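Local atomic coordinates of endolysin (Escherichia coli O157 typing phage 15, PDB entry 7M5I), a protein that probably cleaves the beta-1,4 glycosidic bonds of bacterial peptidoglycan as a glycosyl hydrolase 24 lysozyme, helping the phage to lyse its host cell. Residues L142-R145 and R146-A150; M53-T56 and A57-E61; K129-K133 and G134-T138; G99-A102 and M103-T107. All coordinates share one frame; numbering follows the deposited sequence.

Contact 1 (L142-R145 and R146-A150)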
loop_
_atom_site.group_PDB
_atom_site.type_symbol
_atom_site.label_atom_id
_atom_site.label_comp_id
_atom_site.label_asym_id
_atom_site.label_seq_id
_atom_site.Cartn_x
_atom_site.Cartn_y
_atom_site.Cartn_z
ATOM N N LEU A 142 9.269 -6.046 4.610
ATOM C CA LEU A 142 7.881 -5.842 5.028
ATOM C C LEU A 142 7.843 -5.390 6.504
ATOM O O LEU A 142 6.999 -4.527 6.806
ATOM C CB LEU A 142 7.045 -7.108 4.852
ATOM C CG LEU A 142 6.693 -7.419 3.397
ATOM C CD1 LEU A 142 5.759 -8.632 3.355
ATOM C CD2 LEU A 142 6.084 -6.231 2.702
ATOM N N LYS A 143 8.647 -5.972 7.379
ATOM C CA LYS A 143 8.657 -5.485 8.787
ATOM C C LYS A 143 8.953 -3.987 8.792
ATOM O O LYS A 143 8.316 -3.261 9.593
ATOM C CB LYS A 143 9.659 -6.241 9.648
ATOM C CG LYS A 143 9.273 -7.672 9.977
ATOM C CD LYS A 143 10.349 -8.337 10.769
ATOM C CE LYS A 143 10.328 -8.115 12.242
ATOM N NZ LYS A 143 11.141 -9.219 12.846
ATOM N N ASN A 144 9.901 -3.535 7.981
ATOM C CA ASN A 144 10.254 -2.087 7.949
ATOM C C ASN A 144 9.076 -1.268 7.438
ATOM O O ASN A 144 8.750 -0.190 8.008
ATOM C CB ASN A 144 11.536 -1.874 7.177
ATOM C CG ASN A 144 12.176 -0.543 7.489
ATOM O OD1 ASN A 144 12.134 -0.084 8.649
ATOM N ND2 ASN A 144 12.841 -0.018 6.478
ATOM N N ARG A 145 8.457 -1.716 6.342
ATOM C CA ARG A 145 7.313 -1.012 5.758
ATOM C C ARG A 145 6.186 -0.989 6.778
ATOM O O ARG A 145 5.591 0.107 6.954
ATOM C CB ARG A 145 6.878 -1.656 4.451
ATOM C CG ARG A 145 5.662 -0.982 3.845
ATOM C CD ARG A 145 5.339 -1.529 2.461
ATOM N NE ARG A 145 4.172 -0.881 1.916
ATOM C CZ ARG A 145 3.890 -0.838 0.626
ATOM N NH1 ARG A 145 4.700 -1.431 -0.253
ATOM N NH2 ARG A 145 2.807 -0.205 0.210
ATOM N N ARG A 146 5.920 -2.105 7.454
ATOM C CA ARG A 146 4.811 -2.153 8.442
ATOM C C ARG A 146 5.082 -1.166 9.588
ATOM O O ARG A 146 4.096 -0.458 10.010
ATOM C CB ARG A 146 4.599 -3.559 8.977
ATOM C CG ARG A 146 4.073 -4.558 7.957
ATOM C CD ARG A 146 2.669 -4.400 7.473
ATOM N NE ARG A 146 2.561 -3.624 6.276
ATOM C CZ ARG A 146 2.593 -4.097 5.021
ATOM N NH1 ARG A 146 2.563 -3.254 4.016
ATOM N NH2 ARG A 146 2.775 -5.391 4.774
ATOM N N ARG A 147 6.302 -1.118 10.099
ATOM C CA ARG A 147 6.562 -0.179 11.220
ATOM C C ARG A 147 6.386 1.280 10.727
ATOM O O ARG A 147 5.806 2.116 11.499
ATOM C CB ARG A 147 7.846 -0.470 11.967
ATOM C CG ARG A 147 9.071 -0.178 11.176
ATOM C CD ARG A 147 9.725 1.117 11.609
ATOM N NE ARG A 147 10.851 1.317 10.729
ATOM C CZ ARG A 147 11.596 2.418 10.696
ATOM N NH1 ARG A 147 11.358 3.361 11.591
ATOM N NH2 ARG A 147 12.598 2.536 9.856
ATOM N N MET A 148 6.818 1.617 9.504
ATOM C CA MET A 148 6.631 2.993 8.986
ATOM C C MET A 148 5.135 3.296 8.735
ATOM O O MET A 148 4.706 4.430 8.996
ATOM C CB MET A 148 7.490 3.182 7.738
ATOM C CG MET A 148 8.953 3.212 8.071
ATOM S SD MET A 148 9.894 3.657 6.594
ATOM C CE MET A 148 11.520 4.021 7.247
ATOM N N GLU A 149 4.348 2.320 8.309
ATOM C CA GLU A 149 2.887 2.537 8.106
ATOM C C GLU A 149 2.227 2.713 9.488
ATOM O O GLU A 149 1.355 3.616 9.591
ATOM C CB GLU A 149 2.251 1.406 7.300
ATOM C CG GLU A 149 2.626 1.436 5.811
ATOM C CD GLU A 149 2.382 0.153 5.022
ATOM O OE1 GLU A 149 2.193 -0.924 5.671
ATOM O OE2 GLU A 149 2.334 0.256 3.765
ATOM N N ALA A 150 2.624 1.965 10.510
ATOM C CA ALA A 150 2.098 2.182 11.896
ATOM C C ALA A 150 2.435 3.597 12.393
ATOM O O ALA A 150 1.578 4.237 13.070
ATOM C CB ALA A 150 2.641 1.121 12.823
#
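Arg145 runs straight out from its helix, with CG anti to the backbone N (chi1 178°) and the chain extended to NE. Glu149, one turn later, sends its carboxylate back to meet it. Arg145 NE donates to Glu149 OE2 at 2.8 Å in an almost linear salt bridge. The donor meets that oxygen from above the carboxylate plane, while OE2 lies in the guanidinium plane. The chain of Arg146 bends twice and turns its guanidinium to the other oxygen. Arg146 NE and NH1 grip Glu149 OE1 side-on, at 2.8 and 2.9 Å. One carboxylate thus holds two arginines. A separate pair forms where Arg147 and Asn144 lie alongside each other. Asn144 OD1 accepts from Arg147 NE at 2.8 Å and from NH2 at 2.9 Å, with the amide and guanidinium nearly coplanar. Met148 CG covers one face of this guanidinium. Arg145 NH1 makes a long, weak ion pair with Glu21, a predicted active-site residue, so the network lies beside the probable catalytic site. Ser93 also bonds to Glu149 OE2, and Arg146 NH2 reaches Asn97 OD1. The network therefore lies where helix 140-155 packs on helix 85-98, while Met148 rests on Phe19 and Phe20 of helix 11-21.

Contact 2 (M53-T56 and A57-E61)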
loop_
_atom_site.group_PDB
_atom_site.type_symbol
_atom_site.label_atom_id
_atom_site.label_comp_id
_atom_site.label_asym_id
_atom_site.label_seq_id
_atom_site.Cartn_x
_atom_site.Cartn_y
_atom_site.Cartn_z
ATOM N N MET A 53 10.709 -1.075 -22.008
ATOM C CA MET A 53 9.947 0.196 -21.945
ATOM C C MET A 53 10.722 1.196 -21.085
ATOM O O MET A 53 11.422 0.763 -20.121
ATOM C CB MET A 53 8.577 0.015 -21.272
ATOM C CG MET A 53 7.530 -0.504 -22.244
ATOM S SD MET A 53 5.985 -0.726 -21.246
ATOM C CE MET A 53 5.720 0.978 -20.737
ATOM N N LYS A 54 10.585 2.470 -21.431
ATOM C CA LYS A 54 11.128 3.602 -20.622
ATOM C C LYS A 54 10.024 4.627 -20.487
ATOM O O LYS A 54 9.310 4.897 -21.474
ATOM C CB LYS A 54 12.348 4.226 -21.282
ATOM C CG LYS A 54 13.584 3.346 -21.200
ATOM C CD LYS A 54 14.778 3.871 -21.980
ATOM C CE LYS A 54 15.901 2.844 -22.059
ATOM N NZ LYS A 54 17.027 3.361 -22.875
ATOM N N ILE A 55 9.862 5.168 -19.305
ATOM C CA ILE A 55 8.803 6.139 -18.999
ATOM C C ILE A 55 9.454 7.342 -18.305
ATOM O O ILE A 55 10.589 7.217 -17.822
ATOM C CB ILE A 55 7.682 5.524 -18.136
ATOM C CG1 ILE A 55 8.159 5.001 -16.784
ATOM C CG2 ILE A 55 6.943 4.468 -18.942
ATOM C CD1 ILE A 55 6.980 4.614 -15.875
ATOM N N THR A 56 8.724 8.444 -18.238
ATOM C CA THR A 56 9.140 9.626 -17.444
ATOM C C THR A 56 8.676 9.496 -16.012
ATOM O O THR A 56 7.751 8.689 -15.724
ATOM C CB THR A 56 8.584 10.906 -18.090
ATOM O OG1 THR A 56 7.170 10.893 -17.938
ATOM C CG2 THR A 56 8.999 11.099 -19.516
ATOM N N ALA A 57 9.202 10.329 -15.112
ATOM C CA ALA A 57 8.758 10.370 -13.716
ATOM C C ALA A 57 7.263 10.794 -13.673
ATOM O O ALA A 57 6.547 10.330 -12.798
ATOM C CB ALA A 57 9.632 11.326 -12.922
ATOM N N GLU A 58 6.843 11.653 -14.577
ATOM C CA GLU A 58 5.414 12.113 -14.628
ATOM C C GLU A 58 4.506 10.923 -14.971
ATOM O O GLU A 58 3.461 10.750 -14.301
ATOM C CB GLU A 58 5.208 13.234 -15.639
ATOM C CG GLU A 58 5.839 14.533 -15.194
ATOM C CD GLU A 58 7.340 14.716 -15.440
ATOM O OE1 GLU A 58 8.004 13.860 -16.120
ATOM O OE2 GLU A 58 7.834 15.766 -14.935
ATOM N N GLN A 59 4.913 10.132 -15.964
ATOM C CA GLN A 59 4.164 8.922 -16.359
ATOM C C GLN A 59 4.112 8.004 -15.135
ATOM O O GLN A 59 3.017 7.447 -14.837
ATOM C CB GLN A 59 4.822 8.215 -17.527
ATOM C CG GLN A 59 4.520 8.950 -18.807
ATOM C CD GLN A 59 5.264 8.442 -19.997
ATOM O OE1 GLN A 59 6.434 8.126 -19.964
ATOM N NE2 GLN A 59 4.553 8.391 -21.110
ATOM N N ALA A 60 5.236 7.780 -14.437
ATOM C CA ALA A 60 5.268 6.890 -13.263
ATOM C C ALA A 60 4.237 7.341 -12.236
ATOM O O ALA A 60 3.533 6.511 -11.671
ATOM C CB ALA A 60 6.660 6.837 -12.652
ATOM N N GLU A 61 4.139 8.636 -11.969
ATOM C CA GLU A 61 3.131 9.117 -10.987
ATOM C C GLU A 61 1.706 8.847 -11.507
ATOM O O GLU A 61 0.855 8.369 -10.673
ATOM C CB GLU A 61 3.303 10.618 -10.711
ATOM C CG GLU A 61 2.386 11.092 -9.607
ATOM C CD GLU A 61 2.583 12.573 -9.372
ATOM O OE1 GLU A 61 2.075 13.345 -10.145
ATOM O OE2 GLU A 61 3.307 12.922 -8.465
#
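Gln59 lays its side chain across Thr56 and brings its amide oxygen back to the residue just before the helix. Thr56 N donates to Gln59 OE1 at 2.9 Å, in the carbonyl plane and on a lone pair. The return bond runs from Gln59 N to Thr56 OG1 at 3.1 Å, with an angle of 165° at the hydrogen. Thr56 OG1 can accept it because chi1 of 68° places the hydroxyl between the backbone N and the carbonyl carbon. Gln59 CG crosses 3.4 Å from the same Thr56 OG1, so each polar end meets the other residue's backbone N while the aliphatic part of Gln59 passes the hydroxyl. Ala60 N to Thr56 O, at 3.0 Å, begins the regular helical bonding. Before the cap, Ile55 turns toward the helix. Its CB lies 3.4 Å from Gln59 OE1, and its CD1 reaches Ala60 CB at 3.9 Å. Ile55 also touches Ile37 of strand 35-38, and Ala60 touches Leu23 and Tyr39. The apolar contact therefore faces inward beside the polar cap. The reciprocal bonds between Thr56 and Gln59 form a capping box, with Thr56 as N-cap of helix 57-78.

Contact 3 (K129-K133 and G134-T138)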
loop_
_atom_site.group_PDB
_atom_site.type_symbol
_atom_site.label_atom_id
_atom_site.label_comp_id
_atom_site.label_asym_id
_atom_site.label_seq_id
_atom_site.Cartn_x
_atom_site.Cartn_y
_atom_site.Cartn_z
ATOM N N LYS A 129 4.703 -11.596 6.313
ATOM C CA LYS A 129 5.088 -12.913 5.724
ATOM C C LYS A 129 4.990 -12.894 4.206
ATOM O O LYS A 129 4.102 -12.281 3.674
ATOM C CB LYS A 129 4.175 -14.011 6.278
ATOM C CG LYS A 129 4.165 -14.188 7.776
ATOM C CD LYS A 129 5.470 -14.656 8.299
ATOM C CE LYS A 129 5.402 -14.965 9.785
ATOM N NZ LYS A 129 4.968 -13.750 10.527
ATOM N N VAL A 130 5.847 -13.652 3.521
ATOM C CA VAL A 130 5.789 -13.843 2.052
ATOM C C VAL A 130 5.945 -15.355 1.838
ATOM O O VAL A 130 6.543 -16.093 2.760
ATOM C CB VAL A 130 6.848 -13.041 1.290
ATOM C CG1 VAL A 130 6.653 -11.521 1.331
ATOM C CG2 VAL A 130 8.214 -13.375 1.801
ATOM N N THR A 131 5.289 -15.870 0.799
ATOM C CA THR A 131 5.364 -17.340 0.533
ATOM C C THR A 131 6.602 -17.561 -0.335
ATOM O O THR A 131 6.765 -16.910 -1.387
ATOM C CB THR A 131 4.002 -17.957 0.174
ATOM O OG1 THR A 131 4.286 -19.265 -0.375
ATOM C CG2 THR A 131 3.216 -17.101 -0.774
ATOM N N VAL A 132 7.532 -18.364 0.176
ATOM C CA VAL A 132 8.777 -18.753 -0.548
ATOM C C VAL A 132 8.825 -20.290 -0.618
ATOM O O VAL A 132 8.882 -20.962 0.416
ATOM C CB VAL A 132 10.050 -18.207 0.133
ATOM C CG1 VAL A 132 11.319 -18.605 -0.591
ATOM C CG2 VAL A 132 9.988 -16.729 0.324
ATOM N N LYS A 133 8.806 -20.821 -1.824
ATOM C CA LYS A 133 8.903 -22.291 -2.041
ATOM C C LYS A 133 7.844 -22.984 -1.188
ATOM O O LYS A 133 8.146 -24.005 -0.559
ATOM C CB LYS A 133 10.318 -22.825 -1.762
ATOM C CG LYS A 133 11.361 -22.123 -2.609
ATOM C CD LYS A 133 12.803 -22.468 -2.374
ATOM C CE LYS A 133 13.616 -21.504 -3.206
ATOM N NZ LYS A 133 14.971 -21.969 -3.404
ATOM N N GLY A 134 6.632 -22.429 -1.202
ATOM C CA GLY A 134 5.479 -23.002 -0.498
ATOM C C GLY A 134 5.527 -22.796 1.007
ATOM O O GLY A 134 4.687 -23.399 1.680
ATOM N N LYS A 135 6.468 -22.009 1.545
ATOM C CA LYS A 135 6.636 -21.836 3.018
ATOM C C LYS A 135 6.531 -20.339 3.333
ATOM O O LYS A 135 6.991 -19.550 2.537
ATOM C CB LYS A 135 8.001 -22.322 3.518
ATOM C CG LYS A 135 8.392 -23.730 3.157
ATOM C CD LYS A 135 7.580 -24.712 3.932
ATOM C CE LYS A 135 8.304 -26.001 4.240
ATOM N NZ LYS A 135 7.830 -26.528 5.541
ATOM N N LYS A 136 5.872 -19.989 4.428
ATOM C CA LYS A 136 5.730 -18.578 4.867
ATOM C C LYS A 136 7.035 -18.170 5.559
ATOM O O LYS A 136 7.470 -18.846 6.501
ATOM C CB LYS A 136 4.501 -18.440 5.785
ATOM C CG LYS A 136 3.151 -18.344 5.076
ATOM C CD LYS A 136 3.149 -17.423 3.854
ATOM C CE LYS A 136 1.816 -16.744 3.582
ATOM N NZ LYS A 136 2.000 -15.363 3.054
ATOM N N VAL A 137 7.619 -17.086 5.103
ATOM C CA VAL A 137 8.935 -16.572 5.548
ATOM C C VAL A 137 8.714 -15.096 5.967
ATOM O O VAL A 137 8.049 -14.362 5.220
ATOM C CB VAL A 137 9.970 -16.703 4.403
ATOM C CG1 VAL A 137 11.195 -15.866 4.652
ATOM C CG2 VAL A 137 10.375 -18.174 4.162
ATOM N N THR A 138 9.265 -14.705 7.114
ATOM C CA THR A 138 9.207 -13.281 7.543
ATOM C C THR A 138 10.099 -12.439 6.630
ATOM O O THR A 138 11.282 -12.828 6.400
ATOM C CB THR A 138 9.596 -13.143 9.011
ATOM O OG1 THR A 138 8.742 -13.977 9.799
ATOM C CG2 THR A 138 9.494 -11.708 9.484
#
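Val132 and Val137 cross at an angle on one face of this two-stranded hairpin. Val132 CB lies 4.0 Å from Val137 CG2. Both valines have CG2 beside the backbone N (chi1 180° and 164°), and each uses this branch to meet the other. They belong to successive hydrogen-bonded pairs, so the contact is diagonal between the strands. Val130 pairs directly with Val137, but its CG2 faces the backbone, 3.6 Å from Val137 O. The other face carries Lys129, Thr131, Lys136 and Thr138. Lys129 bends at chi2 and passes obliquely over Thr138, bringing CE 3.5 Å from Thr138 OG1. Lys136 folds back across the hairpin, so that its CD lies 3.8 Å from Thr131 CB. Its NZ ends near Lys129 O.

Backbone bonds set this order. Val130 and Val137 exchange two, and Val132 and Lys135 close the turn with two more. Val132 N reaches Lys135 O at 2.7 Å, and Lys135 N reaches Val132 O at 2.9 Å. The turn is type I', with positive phi at Lys133 and Gly134. Towards the body of the protein, the hairpin leads into helix 140-155. The side-chain contacts across the hairpin are mainly van der Waals, made by valine branches and the aliphatic parts of lysines. The hairpin is therefore held chiefly by its backbone bonds, and its several lysines probably give this surface a positive potential.

Contact 4 (G99-A102 and M103-T107). With PO4 (phosphate ion), chain C.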
loop_
_atom_site.group_PDB
_atom_site.type_symbol
_atom_site.label_atom_id
_atom_site.label_comp_id
_atom_site.label_asym_id
_atom_site.label_seq_id
_atom_site.Cartn_x
_atom_site.Cartn_y
_atom_site.Cartn_z
ATOM N N GLY A 99 -3.344 -6.343 -0.420
ATOM C CA GLY A 99 -4.524 -6.526 -1.270
ATOM C C GLY A 99 -5.833 -6.300 -0.513
ATOM O O GLY A 99 -5.858 -6.369 0.740
ATOM N N ILE A 100 -6.888 -6.208 -1.284
ATOM C CA ILE A 100 -8.237 -5.798 -0.814
ATOM C C ILE A 100 -8.804 -6.878 0.100
ATOM O O ILE A 100 -9.234 -6.540 1.206
ATOM C CB ILE A 100 -9.130 -5.453 -2.017
ATOM C CG1 ILE A 100 -8.629 -4.184 -2.717
ATOM C CG2 ILE A 100 -10.574 -5.307 -1.544
ATOM C CD1 ILE A 100 -9.396 -3.811 -3.957
ATOM N N THR A 101 -8.874 -8.141 -0.352
ATOM C CA THR A 101 -9.463 -9.232 0.453
ATOM C C THR A 101 -8.768 -9.361 1.807
ATOM O O THR A 101 -9.499 -9.520 2.825
ATOM C CB THR A 101 -9.490 -10.575 -0.280
ATOM O OG1 THR A 101 -10.418 -10.381 -1.337
ATOM C CG2 THR A 101 -9.954 -11.686 0.628
ATOM N N ALA A 102 -7.436 -9.237 1.850
ATOM C CA ALA A 102 -6.682 -9.439 3.104
ATOM C C ALA A 102 -7.080 -8.316 4.074
ATOM O O ALA A 102 -7.248 -8.592 5.267
ATOM C CB ALA A 102 -5.204 -9.385 2.798
ATOM N N MET A 103 -7.131 -7.086 3.569
ATOM C CA MET A 103 -7.525 -5.913 4.409
ATOM C C MET A 103 -8.952 -6.130 4.909
ATOM O O MET A 103 -9.211 -5.913 6.108
ATOM C CB MET A 103 -7.419 -4.619 3.609
ATOM C CG MET A 103 -7.948 -3.387 4.347
ATOM S SD MET A 103 -9.740 -3.158 4.242
ATOM C CE MET A 103 -9.941 -2.757 2.521
ATOM N N GLN A 104 -9.866 -6.529 4.032
ATOM C CA GLN A 104 -11.319 -6.611 4.389
ATOM C C GLN A 104 -11.540 -7.559 5.568
ATOM O O GLN A 104 -12.411 -7.295 6.405
ATOM C CB GLN A 104 -12.159 -7.019 3.192
ATOM C CG GLN A 104 -12.292 -5.903 2.181
ATOM C CD GLN A 104 -12.925 -6.398 0.914
ATOM O OE1 GLN A 104 -12.976 -7.607 0.664
ATOM N NE2 GLN A 104 -13.380 -5.447 0.102
ATOM N N ASP A 105 -10.798 -8.651 5.618
ATOM C CA ASP A 105 -10.971 -9.735 6.609
ATOM C C ASP A 105 -9.966 -9.592 7.748
ATOM O O ASP A 105 -9.994 -10.453 8.620
ATOM C CB ASP A 105 -10.891 -11.098 5.913
ATOM C CG ASP A 105 -11.994 -11.334 4.901
ATOM O OD1 ASP A 105 -13.035 -10.640 4.975
ATOM O OD2 ASP A 105 -11.822 -12.251 4.048
ATOM N N SER A 106 -9.179 -8.519 7.787
ATOM C CA SER A 106 -8.059 -8.332 8.747
ATOM C C SER A 106 -8.580 -8.043 10.155
ATOM O O SER A 106 -9.617 -7.426 10.292
ATOM C CB SER A 106 -7.130 -7.223 8.297
ATOM O OG SER A 106 -7.760 -5.940 8.352
ATOM N N THR A 107 -7.805 -8.401 11.158
ATOM C CA THR A 107 -7.959 -7.911 12.532
ATOM C C THR A 107 -7.734 -6.392 12.591
ATOM O O THR A 107 -8.454 -5.722 13.367
ATOM C CB THR A 107 -7.013 -8.646 13.479
ATOM O OG1 THR A 107 -7.325 -10.033 13.425
ATOM C CG2 THR A 107 -7.102 -8.122 14.884
HETATM P P PO4 C . -5.562 -11.282 10.535
HETATM O O1 PO4 C . -6.142 -11.648 11.903
HETATM O O2 PO4 C . -4.272 -12.071 10.341
HETATM O O3 PO4 C . -5.280 -9.802 10.505
HETATM O O4 PO4 C . -6.523 -11.635 9.413
#
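A short helix, 100-104, ends here at a tight bend whose last residues cap the next helix and bind a phosphate ion. Ile100 and Gln104 lie side by side on the helix, one turn apart. Ile100 CG2 comes within 3.3 Å of Gln104 NE2 and 3.6 Å of Gln104 CD. This methyl is anti to the backbone N, which points it along the helix toward the amide. Thr101 and Asp105 repeat the pattern more loosely, with Thr101 CG2 3.9 Å from Asp105 OD2. Asp105 N still bonds to Thr101 O at 3.2 Å, although Asp105 is the first residue to leave helical geometry. Ser106 then turns back. Its OG donates to Met103 O at 2.7 Å, and its backbone N bonds to the same oxygen. Ser106 OG also caps Ile109 N, as N-cap of helix 107-113. The phosphate, probably from the crystallisation liquor, sits at the start of that helix. Thr107 N donates to phosphate O3 at 3.0 Å. Thr107 OG1 is hydrogen-bonded to phosphate O1 at an unusually short 2.5 Å. Ile100 packs on Lys70, Phe71 and Ala74 of helix 57-78. Met103 touches Ala78 of that helix and Phe108 and Ile109 of helix 107-113.

In the fold
Contacts 1 and 3 touch: Leu142 CD1 lies 3.6 Å from Val130 CG1, and Lys143 CD lies 3.7 Å from Thr138 CG2. The hairpin of contact 3 leads directly into the helix of contact 1. Contact 4 stands apart from both, with its nearest atoms about 8 Å from contact 1 and about 9 Å from contact 3. Contact 2 lies across the chain's centre from contact 4, with centres about 30 Å apart. Contact 1 comes near the predicted active site: the side chains of Arg145 and Glu21 are about 3 Å apart, in what is only a weak, long ion pair. Between side chains, Asp30 is about 12 Å from Arg145, and Ala60 of contact 2 is about 9 Å from Glu21.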